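Local coordinates for protein (tenascin) (Gallus gallus, PDB 1QR4) that serves as an extracellular matrix protein in cell adhesion, its paired fibronectin type III domains here probably binding heparin and contactin, at residues P18-L23 with V95-G100; L39-V42 with K48-M51; I164-V167 with E172-P175. One frame throughout, in Å; residues are numbered along the deposited sequence.

Contact 1. Residues P18-L23 with V95-G100; sequences PTETTL and VGSPKG
Glu-20 reaches from the first fibronectin type III domain to Ser-97 at the start of the second, and the polar links converge on one carboxylate oxygen, OE2. Glu-20 OE2 lies 2.6 Å from Ser-97 OG. The same oxygen receives the backbone amide of the same residue, Ser-97 N to Glu-20 OE2 at 2.9 Å, but this bond is weak, bent to 137° at the hydrogen. Ser-97 OG also lies within hydrogen-bonding reach of the main-chain oxygen of Glu-174, its strongest polar partner, which belongs to the second domain. A water adds a third link: it donates to Glu-20 OE2 and to Val-95 O, each at 3.1 Å, and so ties the carboxylate to the linker further back.

The torsions explain the reach. Glu-20 CG stands anti to its carbonyl carbon (chi1 -86°), and the chain then runs extended to the carboxylate, carrying it past Val-95 to Ser-97. On the way its aliphatic part lies along the linker backbone, with Glu-20 CG 3.5 Å from Val-95 O. Further out, Glu-20 CD comes within 3.6 Å of Gly-96 CA. Around this arm the turn is held by its own bond, Thr-19 N to Thr-22 O, while the backbone of Thr-19 pairs with Val-94.

The contact is an interdomain joint in miniature, bringing the turn before strand 22-28 against the linker. Little apolar surface meets here; a carboxylate, a hydroxyl, an amide and a water make the joint. Concentrating donors on one oxygen would probably stabilise the negative charge of Glu-20, and the contact would probably help to set how the two domains lie against each other.

Contact 2. Residues L39-V42 with K48-M51; sequences LTYV and KNEM
Asn-49 O is approached by two groups of the neighbouring strand: Tyr-41 N donates to it at 3.1 Å, in the carbonyl plane, and the CA-H of Thr-40 also points at it. The return bond, Asn-49 N to Tyr-41 O at 3.0 Å, completes a hydrogen-bonded antiparallel pair. Further along, Leu-39 N bonds Met-51 O at 2.8 Å and nearly straight (168°), whereas the reverse bond from Met-51 N is weak.

The side chain of Tyr-41 sits between its own N and carbonyl carbon (chi1 59°), a placing that brings the ring back over Asn-49. Asn-49 CB lies over one ring face, displaced toward the rim, in a CH-pi contact 3.5 Å from the Tyr-41 ring centroid, with ring and amide planes 29° apart. Tyr-41 also packs on Ile-73 and Leu-62; an alanine here would probably strip the cover from Asn-49 CB and open a gap beside those two residues.

On the other face, Val-42 CG1 lies 3.7 Å alongside Lys-48 CG, and Thr-40 CG2 flanks Glu-50 CG, whose carboxylate forms a salt bridge with Arg-38. In this C-C' hairpin at the sheet edge, Leu-39 and Tyr-41 thus pack on strands 59-63 and 70-78 from one face, while the face of Thr-40, Val-42, Lys-48 and Glu-50 carries charged groups at the surface, Lys-48 among them as part of the putative heparin-binding site.

Contact 3. Residues I164-V167 with E172-P175; sequences IISV and ESEP
The pyrrolidine ring of Pro-175, the one ring in this contact, lies side by side with Ile-165 and presents its CB corner. Ile-165 CG1 comes 3.4 Å from Pro-175 CB, and Ile-165 CD1 lies 3.9 Å from the same Pro-175 CB. The other branch turns toward the start of the second segment, where Ile-165 CG2 is 3.7 Å from Glu-172 CB. The isoleucine therefore bridges two residues three apart, one with each branch. Beside it, the Val-167 and Glu-172 side chains lie side by side, Val-167 CG2 to Glu-172 CB 4.1 Å, and the flat carboxylate of Glu-172 goes on to a long, weak ion pair with Arg-126.

Under these side chains one bond is main chain to main chain, and the other uses a side-chain hydroxyl. Ser-173 N donates to Ser-166 O at 3.0 Å, as in ordinary antiparallel pairing. The answering bond from Ser-166 N goes instead to the hydroxyl, Ser-173 OG, also at 3.0 Å and 148° at the hydrogen. Ser-173 OG can do this because it stands between its own N and carbonyl carbon (chi1 62°), turned in toward Ser-166. The Ser-166 hydroxyl looks elsewhere, to Gly-96 O in the interdomain linker.

The register shifts at the same place: Val-167 faces Glu-172, yet Ile-165 faces Pro-175, so the second strand spends one extra residue. Beyond the break the CA-H of Pro-175 approaches Ile-164 O at 3.2 Å, and the backbone of Ile-164 pairs again with Ile-176.

The hairpin between strands 159-168 and 171-181, F and G of the second domain, is thus irregular at Ser-173 and Glu-174. Ile-165 packs on Pro-175 beside the irregularity, and a serine hydroxyl stands in for a main-chain carbonyl as the acceptor of the buried Ser-166 amide.

Overall arrangement
Contacts 1 and 3 meet and work as one region: the linker of 95-100 that receives the first domain in contact 1 is itself held by 164-167 and 172-175, with serine hydroxyls of the two contacts joining them. Contact 2 stands apart, its centre about 20 Å from that of contact 1 and 28 Å from that of contact 3. Contact 1 is buried and almost purely polar, joining two domains. Contacts 2 and 3 each join adjacent strands of a hairpin, one in each domain: contact 2, at the surface, has main-chain ladder bonds and a charged side that includes Lys-48 of the putative heparin-binding site, whereas in the partly buried contact 3 a side-chain hydroxyl takes over one of those bonds.

Contact 1. Residues P18-L23 with V95-G100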
ATOM      1  N   PRO A  18      -5.085  -4.003  -3.388  1.00 51.05           N
ATOM      2  CA  PRO A  18      -4.122  -2.895  -3.377  1.00 49.66           C
ATOM      3  C   PRO A  18      -2.979  -3.090  -2.369  1.00 58.57           C
ATOM      4  O   PRO A  18      -3.194  -3.435  -1.204  1.00 51.40           O
ATOM      5  CB  PRO A  18      -4.987  -1.692  -2.986  1.00 48.17           C
ATOM      6  CG  PRO A  18      -6.321  -2.026  -3.563  1.00 58.86           C
ATOM      7  CD  PRO A  18      -6.463  -3.499  -3.214  1.00 63.26           C
ATOM      8  N   THR A  19      -1.766  -2.875  -2.853  1.00 63.54           N
ATOM      9  CA  THR A  19      -0.550  -2.978  -2.058  1.00 52.66           C
ATOM     10  C   THR A  19       0.127  -1.606  -2.153  1.00 41.78           C
ATOM     11  O   THR A  19      -0.462  -0.664  -2.679  1.00 56.47           O
ATOM     12  CB  THR A  19       0.330  -4.134  -2.612  1.00 47.56           C
ATOM     13  OG1 THR A  19      -0.160  -5.375  -2.087  1.00 58.11           O
ATOM     14  CG2 THR A  19       1.811  -3.983  -2.277  1.00 52.30           C
ATOM     15  N   GLU A  20       1.293  -1.454  -1.538  1.00 47.38           N
ATOM     16  CA  GLU A  20       2.034  -0.196  -1.577  1.00 39.07           C
ATOM     17  C   GLU A  20       2.755  -0.048  -2.899  1.00 29.58           C
ATOM     18  O   GLU A  20       3.015   1.066  -3.370  1.00 37.51           O
ATOM     19  CB  GLU A  20       3.107  -0.180  -0.482  1.00 54.45           C
ATOM     20  CG  GLU A  20       2.642   0.296   0.875  1.00 74.27           C
ATOM     21  CD  GLU A  20       3.695   0.108   1.948  1.00 72.84           C
ATOM     22  OE1 GLU A  20       4.894   0.324   1.657  1.00 70.18           O
ATOM     23  OE2 GLU A  20       3.317  -0.255   3.079  1.00 65.76           O
ATOM     24  N   THR A  21       3.058  -1.183  -3.504  1.00 24.91           N
ATOM     25  CA  THR A  21       3.822  -1.183  -4.718  1.00 36.43           C
ATOM     26  C   THR A  21       3.167  -2.011  -5.832  1.00 35.82           C
ATOM     27  O   THR A  21       3.659  -2.039  -6.965  1.00 43.26           O
ATOM     28  CB  THR A  21       5.262  -1.671  -4.355  1.00 45.85           C
ATOM     29  OG1 THR A  21       6.132  -1.593  -5.486  1.00 61.49           O
ATOM     30  CG2 THR A  21       5.230  -3.099  -3.815  1.00 46.06           C
ATOM     31  N   THR A  22       2.044  -2.663  -5.534  1.00 33.96           N
ATOM     32  CA  THR A  22       1.376  -3.462  -6.554  1.00 27.55           C
ATOM     33  C   THR A  22      -0.120  -3.287  -6.638  1.00 22.78           C
ATOM     34  O   THR A  22      -0.764  -2.819  -5.712  1.00 26.84           O
ATOM     35  CB  THR A  22       1.589  -4.979  -6.379  1.00 27.04           C
ATOM     36  OG1 THR A  22       0.761  -5.461  -5.319  1.00 42.79           O
ATOM     37  CG2 THR A  22       3.027  -5.298  -6.083  1.00 44.77           C
ATOM     38  N   LEU A  23      -0.654  -3.742  -7.766  1.00 23.82           N
ATOM     39  CA  LEU A  23      -2.075  -3.737  -8.061  1.00 12.50           C
ATOM     40  C   LEU A  23      -2.316  -5.009  -8.816  1.00 12.07           C
ATOM     41  O   LEU A  23      -1.512  -5.398  -9.659  1.00 15.91           O
ATOM     42  CB  LEU A  23      -2.459  -2.555  -8.932  1.00 21.22           C
ATOM     43  CG  LEU A  23      -2.550  -1.225  -8.188  1.00 34.07           C
ATOM     44  CD1 LEU A  23      -2.712  -0.102  -9.190  1.00 30.07           C
ATOM     45  CD2 LEU A  23      -3.705  -1.243  -7.200  1.00 24.97           C
ATOM     46  N   VAL A  95      -1.358   3.859   0.869  1.00 35.45           N
ATOM     47  CA  VAL A  95      -0.310   4.684   1.482  1.00 34.49           C
ATOM     48  C   VAL A  95       0.806   3.799   2.063  1.00 43.92           C
ATOM     49  O   VAL A  95       0.559   2.654   2.456  1.00 45.51           O
ATOM     50  CB  VAL A  95      -0.899   5.616   2.582  1.00 39.67           C
ATOM     51  CG1 VAL A  95      -1.621   4.805   3.642  1.00 44.48           C
ATOM     52  CG2 VAL A  95       0.191   6.470   3.205  1.00 34.12           C
ATOM     53  N   GLY A  96       2.030   4.325   2.083  1.00 41.40           N
ATOM     54  CA  GLY A  96       3.167   3.571   2.601  1.00 42.79           C
ATOM     55  C   GLY A  96       3.313   3.377   4.111  1.00 47.32           C
ATOM     56  O   GLY A  96       2.954   4.256   4.906  1.00 41.44           O
ATOM     57  N   SER A  97       3.842   2.210   4.493  1.00 41.28           N
ATOM     58  CA  SER A  97       4.098   1.850   5.898  1.00 49.82           C
ATOM     59  C   SER A  97       5.403   2.499   6.366  1.00 39.71           C
ATOM     60  O   SER A  97       6.302   2.717   5.544  1.00 41.93           O
ATOM     61  CB  SER A  97       4.337   0.337   6.038  1.00 30.97           C
ATOM     62  OG  SER A  97       3.218  -0.448   5.694  1.00 59.13           O
ATOM     63  N   PRO A  98       5.527   2.820   7.681  1.00 38.64           N
ATOM     64  CA  PRO A  98       6.775   3.419   8.171  1.00 45.84           C
ATOM     65  C   PRO A  98       7.790   2.285   8.008  1.00 42.32           C
ATOM     66  O   PRO A  98       7.408   1.112   8.000  1.00 39.25           O
ATOM     67  CB  PRO A  98       6.473   3.689   9.640  1.00 36.63           C
ATOM     68  CG  PRO A  98       5.004   3.910   9.650  1.00 45.22           C
ATOM     69  CD  PRO A  98       4.519   2.800   8.755  1.00 38.05           C
ATOM     70  N   LYS A  99       9.066   2.614   7.850  1.00 44.61           N
ATOM     71  CA  LYS A  99      10.081   1.585   7.617  1.00 57.64           C
ATOM     72  C   LYS A  99      10.728   0.842   8.795  1.00 52.99           C
ATOM     73  O   LYS A  99      11.062  -0.339   8.667  1.00 49.41           O
ATOM     74  CB  LYS A  99      11.152   2.120   6.661  1.00 63.61           C
ATOM     75  CG  LYS A  99      10.633   2.441   5.261  1.00 65.01           C
ATOM     76  CD  LYS A  99       9.934   1.228   4.624  1.00 77.15           C
ATOM     77  CE  LYS A  99      10.906   0.075   4.334  1.00 87.22           C
ATOM     78  NZ  LYS A  99      11.947   0.419   3.304  1.00100.00           N
ATOM     79  N   GLY A 100      10.890   1.497   9.938  1.00 50.69           N
ATOM     80  CA  GLY A 100      11.511   0.803  11.050  1.00 59.62           C
ATOM     81  C   GLY A 100      11.127   1.275  12.432  1.00 63.76           C
ATOM     82  O   GLY A 100      11.312   2.441  12.788  1.00 76.49           O
TER
HETATM   83  O   HOH W   1       0.263  -0.424   3.049  1.00 57.03           O

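Contact 2. Residues L39-V42 with K48-M51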
ATOM      1  N   LEU A  39      -0.677  -3.362 -21.984  1.00 38.88           N
ATOM      2  CA  LEU A  39      -1.148  -2.689 -20.787  1.00 32.16           C
ATOM      3  C   LEU A  39      -0.337  -1.441 -20.618  1.00 31.88           C
ATOM      4  O   LEU A  39       0.889  -1.498 -20.636  1.00 41.99           O
ATOM      5  CB  LEU A  39      -0.932  -3.587 -19.572  1.00 27.89           C
ATOM      6  CG  LEU A  39      -1.205  -3.034 -18.182  1.00 15.49           C
ATOM      7  CD1 LEU A  39      -2.668  -2.825 -18.025  1.00 20.35           C
ATOM      8  CD2 LEU A  39      -0.712  -4.004 -17.129  1.00 28.98           C
ATOM      9  N   THR A  40      -1.012  -0.303 -20.555  1.00 35.25           N
ATOM     10  CA  THR A  40      -0.329   0.965 -20.334  1.00 37.17           C
ATOM     11  C   THR A  40      -0.942   1.540 -19.074  1.00 35.25           C
ATOM     12  O   THR A  40      -2.094   1.261 -18.748  1.00 48.10           O
ATOM     13  CB  THR A  40      -0.505   1.964 -21.504  1.00 49.16           C
ATOM     14  OG1 THR A  40      -1.896   2.141 -21.777  1.00 68.83           O
ATOM     15  CG2 THR A  40       0.186   1.463 -22.767  1.00 52.67           C
ATOM     16  N   TYR A  41      -0.142   2.272 -18.323  1.00 38.99           N
ATOM     17  CA  TYR A  41      -0.611   2.891 -17.097  1.00 42.45           C
ATOM     18  C   TYR A  41       0.236   4.123 -16.911  1.00 43.22           C
ATOM     19  O   TYR A  41       1.456   4.067 -17.062  1.00 48.46           O
ATOM     20  CB  TYR A  41      -0.455   1.948 -15.895  1.00 47.27           C
ATOM     21  CG  TYR A  41       0.962   1.477 -15.604  1.00 37.67           C
ATOM     22  CD1 TYR A  41       1.466   0.319 -16.194  1.00 29.21           C
ATOM     23  CD2 TYR A  41       1.776   2.160 -14.696  1.00 30.11           C
ATOM     24  CE1 TYR A  41       2.738  -0.151 -15.885  1.00 42.33           C
ATOM     25  CE2 TYR A  41       3.052   1.701 -14.377  1.00 39.74           C
ATOM     26  CZ  TYR A  41       3.528   0.542 -14.975  1.00 55.75           C
ATOM     27  OH  TYR A  41       4.791   0.073 -14.671  1.00 54.74           O
ATOM     28  N   VAL A  42      -0.404   5.248 -16.628  1.00 30.36           N
ATOM     29  CA  VAL A  42       0.353   6.472 -16.453  1.00 27.33           C
ATOM     30  C   VAL A  42       0.188   6.990 -15.040  1.00 25.62           C
ATOM     31  O   VAL A  42      -0.841   6.766 -14.410  1.00 30.57           O
ATOM     32  CB  VAL A  42      -0.034   7.557 -17.525  1.00 27.24           C
ATOM     33  CG1 VAL A  42      -0.463   6.891 -18.820  1.00 33.87           C
ATOM     34  CG2 VAL A  42      -1.114   8.479 -17.026  1.00 29.60           C
ATOM     35  N   LYS A  48       4.192   7.184 -18.677  1.00 56.67           N
ATOM     36  CA  LYS A  48       3.500   6.061 -19.283  1.00 54.73           C
ATOM     37  C   LYS A  48       4.382   4.812 -19.341  1.00 51.53           C
ATOM     38  O   LYS A  48       5.528   4.862 -19.774  1.00 61.49           O
ATOM     39  CB  LYS A  48       3.032   6.463 -20.687  1.00 67.08           C
ATOM     40  CG  LYS A  48       1.919   5.604 -21.272  1.00 83.94           C
ATOM     41  CD  LYS A  48       1.536   6.084 -22.665  1.00 91.90           C
ATOM     42  CE  LYS A  48       1.158   7.557 -22.654  1.00 99.97           C
ATOM     43  NZ  LYS A  48       0.898   8.085 -24.018  1.00100.00           N
ATOM     44  N   ASN A  49       3.857   3.699 -18.860  1.00 52.37           N
ATOM     45  CA  ASN A  49       4.599   2.459 -18.901  1.00 46.72           C
ATOM     46  C   ASN A  49       3.811   1.430 -19.687  1.00 46.90           C
ATOM     47  O   ASN A  49       2.584   1.364 -19.582  1.00 46.70           O
ATOM     48  CB  ASN A  49       4.876   1.946 -17.496  1.00 52.68           C
ATOM     49  CG  ASN A  49       5.947   2.738 -16.790  1.00 66.50           C
ATOM     50  OD1 ASN A  49       5.660   3.543 -15.901  1.00 85.38           O
ATOM     51  ND2 ASN A  49       7.196   2.516 -17.179  1.00 64.68           N
ATOM     52  N   GLU A  50       4.522   0.670 -20.514  1.00 42.60           N
ATOM     53  CA  GLU A  50       3.912  -0.368 -21.330  1.00 38.98           C
ATOM     54  C   GLU A  50       4.428  -1.749 -20.979  1.00 44.36           C
ATOM     55  O   GLU A  50       5.516  -1.918 -20.417  1.00 48.24           O
ATOM     56  CB  GLU A  50       4.177  -0.133 -22.805  1.00 47.24           C
ATOM     57  CG  GLU A  50       3.474   1.056 -23.392  1.00 72.39           C
ATOM     58  CD  GLU A  50       3.929   1.330 -24.812  1.00 96.45           C
ATOM     59  OE1 GLU A  50       3.796   0.417 -25.664  1.00 99.97           O
ATOM     60  OE2 GLU A  50       4.434   2.450 -25.071  1.00 99.98           O
ATOM     61  N   MET A  51       3.620  -2.734 -21.341  1.00 43.18           N
ATOM     62  CA  MET A  51       3.910  -4.135 -21.122  1.00 50.63           C
ATOM     63  C   MET A  51       2.987  -4.921 -22.035  1.00 48.71           C
ATOM     64  O   MET A  51       1.894  -4.474 -22.364  1.00 47.38           O
ATOM     65  CB  MET A  51       3.663  -4.539 -19.660  1.00 41.29           C
ATOM     66  CG  MET A  51       4.798  -4.180 -18.711  1.00 66.42           C
ATOM     67  SD  MET A  51       4.679  -4.983 -17.103  1.00 71.16           S
ATOM     68  CE  MET A  51       5.369  -6.573 -17.471  1.00 43.98           C
TER

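Contact 3. Residues I164-V167 with E172-P175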
ATOM      1  N   ILE A 164       2.502   0.551  14.341  1.00 31.66           N
ATOM      2  CA  ILE A 164       2.477   1.920  13.840  1.00 35.95           C
ATOM      3  C   ILE A 164       1.919   1.879  12.415  1.00 34.48           C
ATOM      4  O   ILE A 164       2.325   1.040  11.601  1.00 34.98           O
ATOM      5  CB  ILE A 164       3.875   2.544  13.845  1.00 32.64           C
ATOM      6  CG1 ILE A 164       4.420   2.549  15.278  1.00 46.61           C
ATOM      7  CG2 ILE A 164       3.820   3.966  13.288  1.00 17.65           C
ATOM      8  CD1 ILE A 164       5.848   3.044  15.396  1.00 46.51           C
ATOM      9  N   ILE A 165       0.963   2.763  12.132  1.00 34.30           N
ATOM     10  CA  ILE A 165       0.316   2.819  10.823  1.00 26.53           C
ATOM     11  C   ILE A 165       0.317   4.234  10.293  1.00 28.78           C
ATOM     12  O   ILE A 165       0.141   5.170  11.066  1.00 33.36           O
ATOM     13  CB  ILE A 165      -1.151   2.370  10.953  1.00 18.35           C
ATOM     14  CG1 ILE A 165      -1.228   0.862  11.125  1.00 34.00           C
ATOM     15  CG2 ILE A 165      -1.966   2.789   9.758  1.00 41.92           C
ATOM     16  CD1 ILE A 165      -2.621   0.354  11.420  1.00 48.33           C
ATOM     17  N   SER A 166       0.536   4.390   8.987  1.00 24.93           N
ATOM     18  CA  SER A 166       0.505   5.714   8.347  1.00 23.92           C
ATOM     19  C   SER A 166      -0.930   6.006   7.921  1.00 28.91           C
ATOM     20  O   SER A 166      -1.665   5.094   7.511  1.00 37.45           O
ATOM     21  CB  SER A 166       1.353   5.751   7.085  1.00 19.11           C
ATOM     22  OG  SER A 166       2.688   5.420   7.357  1.00 42.09           O
ATOM     23  N   VAL A 167      -1.316   7.277   7.982  1.00 32.20           N
ATOM     24  CA  VAL A 167      -2.659   7.682   7.591  1.00 38.94           C
ATOM     25  C   VAL A 167      -2.624   8.929   6.712  1.00 43.38           C
ATOM     26  O   VAL A 167      -1.915   9.892   6.997  1.00 46.74           O
ATOM     27  CB  VAL A 167      -3.555   7.965   8.821  1.00 31.26           C
ATOM     28  CG1 VAL A 167      -4.973   8.290   8.370  1.00 57.48           C
ATOM     29  CG2 VAL A 167      -3.578   6.777   9.745  1.00 35.45           C
ATOM     30  N   GLU A 172      -5.191   4.164   5.315  1.00 44.87           N
ATOM     31  CA  GLU A 172      -4.267   3.764   6.355  1.00 48.90           C
ATOM     32  C   GLU A 172      -3.496   2.542   5.901  1.00 48.14           C
ATOM     33  O   GLU A 172      -4.068   1.496   5.587  1.00 59.88           O
ATOM     34  CB  GLU A 172      -4.985   3.511   7.665  1.00 30.43           C
ATOM     35  CG  GLU A 172      -5.903   2.345   7.668  1.00 33.77           C
ATOM     36  CD  GLU A 172      -6.573   2.182   9.007  1.00 43.52           C
ATOM     37  OE1 GLU A 172      -6.664   3.180   9.757  1.00 59.17           O
ATOM     38  OE2 GLU A 172      -7.006   1.055   9.317  1.00 58.73           O
ATOM     39  N   SER A 173      -2.181   2.690   5.878  1.00 42.23           N
ATOM     40  CA  SER A 173      -1.291   1.644   5.427  1.00 43.88           C
ATOM     41  C   SER A 173      -1.241   0.380   6.264  1.00 33.56           C
ATOM     42  O   SER A 173      -2.045   0.155   7.175  1.00 33.27           O
ATOM     43  CB  SER A 173       0.122   2.205   5.324  1.00 52.68           C
ATOM     44  OG  SER A 173       0.574   2.643   6.589  1.00 46.41           O
ATOM     45  N   GLU A 174      -0.333  -0.493   5.843  1.00 52.92           N
ATOM     46  CA  GLU A 174      -0.053  -1.736   6.534  1.00 48.62           C
ATOM     47  C   GLU A 174       0.810  -1.327   7.731  1.00 38.26           C
ATOM     48  O   GLU A 174       1.652  -0.425   7.632  1.00 38.37           O
ATOM     49  CB  GLU A 174       0.698  -2.686   5.608  1.00 38.77           C
ATOM     50  CG  GLU A 174      -0.238  -3.435   4.710  1.00 34.19           C
ATOM     51  CD  GLU A 174      -1.295  -4.162   5.511  1.00 52.12           C
ATOM     52  OE1 GLU A 174      -0.939  -5.146   6.196  1.00 55.13           O
ATOM     53  OE2 GLU A 174      -2.472  -3.738   5.495  1.00 70.62           O
ATOM     54  N   PRO A 175       0.577  -1.939   8.894  1.00 30.24           N
ATOM     55  CA  PRO A 175       1.356  -1.591  10.082  1.00 28.26           C
ATOM     56  C   PRO A 175       2.674  -2.325  10.147  1.00 39.99           C
ATOM     57  O   PRO A 175       2.878  -3.324   9.445  1.00 52.24           O
ATOM     58  CB  PRO A 175       0.462  -2.080  11.203  1.00 20.65           C
ATOM     59  CG  PRO A 175      -0.066  -3.357  10.625  1.00 17.70           C
ATOM     60  CD  PRO A 175      -0.409  -2.992   9.196  1.00 27.00           C
TER